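Local coordinates for protein invasin (Yersinia enterocolitica, PDB 1P9H) that binds collagen through its trimeric head domain and, as an outer membrane adhesin, promotes attachment to and invasion of eukaryotic cells, at the interface of chains A and B. Coordinates in Å, arbitrary orientation; residue numbers count along the deposited sequence, not the author numbering. Chains: chain A/B, Invasin.

The interface of chains A and B. Residues chain A 180-184; chain B 191-193.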
ATOM      1  N   GLN A 180     -23.063   6.692  -0.603  1.00 12.76           N
ATOM      2  CA  GLN A 180     -23.520   7.177   0.689  1.00 11.44           C
ATOM      3  C   GLN A 180     -22.365   6.977   1.661  1.00 12.54           C
ATOM      4  O   GLN A 180     -21.567   6.053   1.503  1.00 12.98           O
ATOM      5  CB  GLN A 180     -24.714   6.365   1.193  1.00 11.61           C
ATOM      6  CG  GLN A 180     -26.012   6.597   0.451  1.00 13.44           C
ATOM      7  CD  GLN A 180     -27.142   5.773   1.030  1.00 13.50           C
ATOM      8  OE1 GLN A 180     -27.120   4.542   0.972  1.00 15.40           O
ATOM      9  NE2 GLN A 180     -28.133   6.447   1.606  1.00 14.06           N
ATOM     10  N   LEU A 181     -22.272   7.853   2.655  0.50 11.62           N
ATOM     11  CA  LEU A 181     -21.231   7.759   3.671  0.50 11.85           C
ATOM     12  C   LEU A 181     -21.930   7.303   4.944  0.50 13.00           C
ATOM     13  O   LEU A 181     -22.846   7.966   5.423  0.50 12.65           O
ATOM     14  CB  LEU A 181     -20.568   9.122   3.888  0.50 14.11           C
ATOM     15  CG  LEU A 181     -19.497   9.185   4.982  0.50 16.34           C
ATOM     16  CD1 LEU A 181     -18.379   8.205   4.672  0.50 20.92           C
ATOM     17  CD2 LEU A 181     -18.957  10.603   5.083  0.50 20.00           C
ATOM     18  N   THR A 182     -21.492   6.173   5.488  1.00 11.71           N
ATOM     19  CA  THR A 182     -22.116   5.612   6.683  1.00 11.56           C
ATOM     20  C   THR A 182     -21.279   5.537   7.952  1.00 11.75           C
ATOM     21  O   THR A 182     -20.053   5.651   7.917  1.00 11.68           O
ATOM     22  CB  THR A 182     -22.620   4.200   6.380  1.00 10.54           C
ATOM     23  OG1 THR A 182     -21.494   3.324   6.224  1.00 11.74           O
ATOM     24  CG2 THR A 182     -23.419   4.191   5.084  1.00 13.51           C
ATOM     25  N   HIS A 183     -21.971   5.318   9.069  1.00 12.75           N
ATOM     26  CA  HIS A 183     -21.363   5.211  10.391  1.00 12.21           C
ATOM     27  C   HIS A 183     -20.680   6.511  10.789  1.00 12.33           C
ATOM     28  O   HIS A 183     -19.588   6.515  11.370  1.00 12.35           O
ATOM     29  CB  HIS A 183     -20.371   4.044  10.415  1.00 12.89           C
ATOM     30  CG  HIS A 183     -20.992   2.722  10.085  1.00 13.69           C
ATOM     31  ND1 HIS A 183     -21.567   1.907  11.037  1.00 19.66           N
ATOM     32  CD2 HIS A 183     -21.160   2.089   8.899  1.00 12.97           C
ATOM     33  CE1 HIS A 183     -22.059   0.829  10.453  1.00 15.38           C
ATOM     34  NE2 HIS A 183     -21.827   0.915   9.155  1.00 20.02           N
ATOM     35  N   LEU A 184     -21.352   7.615  10.476  1.00 12.26           N
ATOM     36  CA  LEU A 184     -20.867   8.953  10.783  1.00 12.46           C
ATOM     37  C   LEU A 184     -21.484   9.458  12.082  1.00 13.84           C
ATOM     38  O   LEU A 184     -22.708   9.532  12.204  1.00 14.57           O
ATOM     39  CB  LEU A 184     -21.243   9.913   9.651  1.00 12.35           C
ATOM     40  CG  LEU A 184     -20.931  11.396   9.872  1.00 11.78           C
ATOM     41  CD1 LEU A 184     -19.426  11.619   9.839  1.00 12.99           C
ATOM     42  CD2 LEU A 184     -21.614  12.231   8.795  1.00 14.08           C
TER
ATOM     43  N   THR B 191     -27.217   7.683  10.972  1.00 15.42           N
ATOM     44  CA  THR B 191     -25.784   7.944  10.977  1.00 14.94           C
ATOM     45  C   THR B 191     -25.149   8.037   9.591  1.00 14.77           C
ATOM     46  O   THR B 191     -23.950   7.805   9.430  1.00 14.57           O
ATOM     47  CB  THR B 191     -25.034   6.892  11.821  1.00 14.67           C
ATOM     48  OG1 THR B 191     -25.410   5.576  11.400  1.00 14.73           O
ATOM     49  CG2 THR B 191     -25.377   7.061  13.298  1.00 15.46           C
ATOM     50  N   ASP B 192     -25.958   8.372   8.589  1.00 13.39           N
ATOM     51  CA  ASP B 192     -25.460   8.547   7.226  1.00 12.08           C
ATOM     52  C   ASP B 192     -25.158  10.035   7.054  1.00 12.38           C
ATOM     53  O   ASP B 192     -25.778  10.878   7.706  1.00 14.03           O
ATOM     54  CB  ASP B 192     -26.514   8.159   6.182  1.00 12.12           C
ATOM     55  CG  ASP B 192     -26.705   6.658   6.045  1.00 13.40           C
ATOM     56  OD1 ASP B 192     -25.976   5.873   6.686  1.00 14.80           O
ATOM     57  OD2 ASP B 192     -27.601   6.263   5.268  1.00 13.95           O
ATOM     58  N   ALA B 193     -24.221  10.358   6.169  1.00 12.31           N
ATOM     59  CA  ALA B 193     -23.868  11.748   5.912  1.00 13.43           C
ATOM     60  C   ALA B 193     -24.969  12.419   5.101  1.00 14.30           C
ATOM     61  O   ALA B 193     -25.713  11.758   4.377  1.00 14.69           O
ATOM     62  CB  ALA B 193     -22.541  11.827   5.161  1.00 13.48           C
TER
HETATM   63  O   HOH W   1     -24.907   4.922   8.881  1.00 13.31           O
HETATM   64  O   HOH W   2     -24.830   9.493   2.749  1.00 13.68           O
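Strand 180-182 of chain A and the loop after it, with A:His183 and A:Leu184, meet the loop of chain B at residues 191-193, just ahead of helix 196-204. This is the neck of YadA, a homotrimeric autotransporter adhesin, where the left-handed beta-roll head passes into the coiled-coil stalk. The two backbones are joined by direct bonds in both directions. B:Ala193 N donates to A:Leu181 O at 2.9 Å, and A:Leu184 N donates to B:Thr191 O at 2.8 Å. Both donors lie in the plane of the carbonyl they reach, and both bonds are fairly straight. A:His183 N is also 3.2 Å from B:Thr191 O, but its better-aligned partner is a water.

That water, water 1, is bonded by A:His183 N almost in line, 177° at the hydrogen. It also bonds the hydroxyl OG1 of B:Thr191 and the carboxylate OD1 of B:Asp192, the latter at 2.6 Å. The B:Thr191 hydroxyl sits between its own backbone N and carbonyl carbon (chi1 52°), which turns it to this water. Water 2 links A:Leu181 N to B:Ala193 O beyond the direct bond.

The methyl of B:Ala193 packs against A:Leu181, with the two CB atoms 3.6 Å apart. A:Leu184 approaches the same residue with one branch, CD2, 3.7 Å from B:Ala193 CA. CG of A:Leu184 points away from its backbone N (chi1 174°), and this carries CD2 to B:Ala193. The B:Asp192 carboxylate lies alongside A:Thr182, whose methyl CG2 is 3.5 Å from OD1.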